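Local coordinates for protein A putative transcriptional regulator (Rhodococcus sp., PDB 2HKU) that probably binds DNA at cis-regulatory sites as a TetR-family transcriptional regulator, at residues Glu112-Ala117 / Asp133-Leu138. Numbering follows the deposited sequence.
With EDO (1,2-ethanediol), chain H.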
loop_
_atom_site.group_PDB
_atom_site.type_symbol
_atom_site.label_atom_id
_atom_site.label_comp_id
_atom_site.label_asym_id
_atom_site.label_seq_id
_atom_site.Cartn_x
_atom_site.Cartn_y
_atom_site.Cartn_z
ATOM N N GLU A 112 5.507 3.498 6.038
ATOM C CA GLU A 112 6.159 2.412 5.312
ATOM C C GLU A 112 6.524 1.238 6.251
ATOM O O GLU A 112 6.232 0.064 5.951
ATOM C CB GLU A 112 7.363 2.937 4.540
ATOM C CG GLU A 112 8.212 1.821 3.953
ATOM C CD GLU A 112 9.521 2.312 3.374
ATOM O OE1 GLU A 112 9.707 3.568 3.164
ATOM O OE2 GLU A 112 10.359 1.421 3.133
ATOM N N LEU A 113 7.083 1.508 7.412
ATOM C CA LEU A 113 7.201 0.443 8.405
ATOM C C LEU A 113 5.892 -0.294 8.766
ATOM O O LEU A 113 5.886 -1.547 8.954
ATOM C CB LEU A 113 7.794 0.991 9.705
ATOM C CG LEU A 113 8.351 0.101 10.763
ATOM C CD1 LEU A 113 9.506 -0.689 10.084
ATOM C CD2 LEU A 113 8.915 0.990 11.878
ATOM N N PHE A 114 4.788 0.449 8.886
ATOM C CA PHE A 114 3.550 -0.152 9.312
ATOM C C PHE A 114 3.015 -0.996 8.139
ATOM O O PHE A 114 2.451 -2.064 8.366
ATOM C CB PHE A 114 2.520 0.949 9.608
ATOM C CG PHE A 114 1.152 0.407 9.972
ATOM C CD1 PHE A 114 0.982 -0.438 11.073
ATOM C CD2 PHE A 114 0.025 0.793 9.222
ATOM C CE1 PHE A 114 -0.291 -0.920 11.427
ATOM C CE2 PHE A 114 -1.245 0.362 9.572
ATOM C CZ PHE A 114 -1.447 -0.527 10.642
ATOM N N THR A 115 3.147 -0.502 6.897
ATOM C CA THR A 115 2.851 -1.365 5.693
ATOM C C THR A 115 3.666 -2.690 5.698
ATOM O O THR A 115 3.101 -3.772 5.367
ATOM C CB THR A 115 2.937 -0.589 4.279
ATOM O OG1 THR A 115 4.302 -0.274 3.971
ATOM C CG2 THR A 115 2.092 0.624 4.291
ATOM N N SER A 116 4.947 -2.634 6.092
ATOM C CA SER A 116 5.789 -3.855 6.197
ATOM C C SER A 116 5.298 -4.737 7.286
ATOM O O SER A 116 5.177 -6.009 7.105
ATOM C CB SER A 116 7.265 -3.564 6.407
ATOM O OG SER A 116 7.683 -2.921 5.212
ATOM N N ALA A 117 4.933 -4.095 8.398
ATOM C CA ALA A 117 4.285 -4.863 9.472
ATOM C C ALA A 117 2.964 -5.583 9.029
ATOM O O ALA A 117 2.744 -6.718 9.450
ATOM C CB ALA A 117 4.016 -4.030 10.723
ATOM N N ASP A 133 -6.256 -3.195 15.480
ATOM C CA ASP A 133 -6.594 -2.119 16.323
ATOM C C ASP A 133 -6.040 -0.807 15.780
ATOM O O ASP A 133 -6.697 0.180 15.894
ATOM C CB ASP A 133 -6.082 -2.288 17.757
ATOM C CG ASP A 133 -7.030 -3.197 18.647
ATOM O OD1 ASP A 133 -8.158 -3.546 18.208
ATOM O OD2 ASP A 133 -6.592 -3.534 19.756
ATOM N N THR A 134 -4.794 -0.834 15.305
ATOM C CA THR A 134 -4.027 0.336 14.776
ATOM C C THR A 134 -4.738 0.906 13.568
ATOM O O THR A 134 -4.989 2.068 13.501
ATOM C CB THR A 134 -2.504 -0.010 14.503
ATOM O OG1 THR A 134 -1.900 -0.461 15.736
ATOM C CG2 THR A 134 -1.666 1.243 13.946
ATOM N N LEU A 135 -5.186 0.037 12.673
ATOM C CA LEU A 135 -5.963 0.427 11.522
ATOM C C LEU A 135 -7.275 1.059 11.863
ATOM O O LEU A 135 -7.624 2.040 11.261
ATOM C CB LEU A 135 -6.301 -0.768 10.551
ATOM C CG LEU A 135 -5.282 -1.242 9.548
ATOM C CD1 LEU A 135 -5.837 -2.493 8.643
ATOM C CD2 LEU A 135 -4.841 -0.055 8.665
ATOM N N ARG A 136 -8.062 0.464 12.774
ATOM C CA ARG A 136 -9.325 1.098 13.153
ATOM C C ARG A 136 -9.087 2.478 13.729
ATOM O O ARG A 136 -9.891 3.378 13.504
ATOM C CB ARG A 136 -9.959 0.291 14.284
ATOM C CG ARG A 136 -10.681 -0.936 13.719
ATOM C CD ARG A 136 -11.259 -1.917 14.879
ATOM N NE ARG A 136 -12.084 -2.984 14.238
ATOM C CZ ARG A 136 -13.279 -2.861 13.668
ATOM N NH1 ARG A 136 -13.893 -1.681 13.574
ATOM N NH2 ARG A 136 -13.904 -3.957 13.168
ATOM N N THR A 137 -8.038 2.617 14.530
ATOM C CA THR A 137 -7.713 3.947 15.195
ATOM C C THR A 137 -7.309 4.984 14.151
ATOM O O THR A 137 -7.686 6.164 14.287
ATOM C CB THR A 137 -6.561 3.803 16.214
ATOM O OG1 THR A 137 -6.923 2.879 17.267
ATOM C CG2 THR A 137 -6.144 5.202 16.909
ATOM N N LEU A 138 -6.451 4.594 13.161
ATOM C CA LEU A 138 -6.094 5.513 12.052
ATOM C C LEU A 138 -7.375 5.935 11.349
ATOM O O LEU A 138 -7.583 7.124 11.070
ATOM C CB LEU A 138 -5.156 4.845 11.027
ATOM C CG LEU A 138 -3.749 4.468 11.443
ATOM C CD1 LEU A 138 -2.858 3.735 10.422
ATOM C CD2 LEU A 138 -3.019 5.861 11.874
HETATM C C1 EDO H . 8.073 -6.821 2.695
HETATM O O1 EDO H . 9.218 -6.754 1.748
HETATM C C2 EDO H . 8.134 -6.178 4.119
HETATM O O2 EDO H . 7.288 -6.949 5.108
#
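Segments 112-117 and 133-138 face each other through F114 and T134; their axes, on helices 108-120 and 125-152, come no closer than 12.5 Å, with N-to-C directions 138° apart. That wide gap is bridged by one ring: F114 has CG anti to its own N (chi1 176°), which carries the benzyl group across to the other helix, meeting T134 from the opposite direction. There the far end of the ring meets three side chains, the adjacent T134 and L135 and, one turn on, L138. Methyl CG2 of T134 lies 3.6 Å from CE1 of F114, approaching obliquely. CD2 of L135 sits at the ring's edge, in its plane, 3.7 Å from CE2 of F114. The same CE2 also touches CD1 of L138 at 3.8 Å, again obliquely. T134 turns its methyl to the ring while OG1 bonds to O of L130 in its own helix; no hydrogen bond crosses between the segments. With an alanine here instead of F114 the ring is lost, which is likely to leave T134, L135 and L138 without their shared partner and to open a gap between the segments. Elsewhere on 112-117, O of E112 accepts from S116 N and, at 2.8 Å, from OG1 of T115. On the side of the helix away from this contact, S116 O takes a 3.1 Å hydrogen bond from O2 of an ethanediol, which also bonds S116 O of the second subunit. Helix 63-87 adds C72 and V75 against T134, while L135 and L138 rest on F173 and W169 of helix 161-181. This buried, apolar helix packing belongs to the all-helical C-terminal core of a TetR-family regulator.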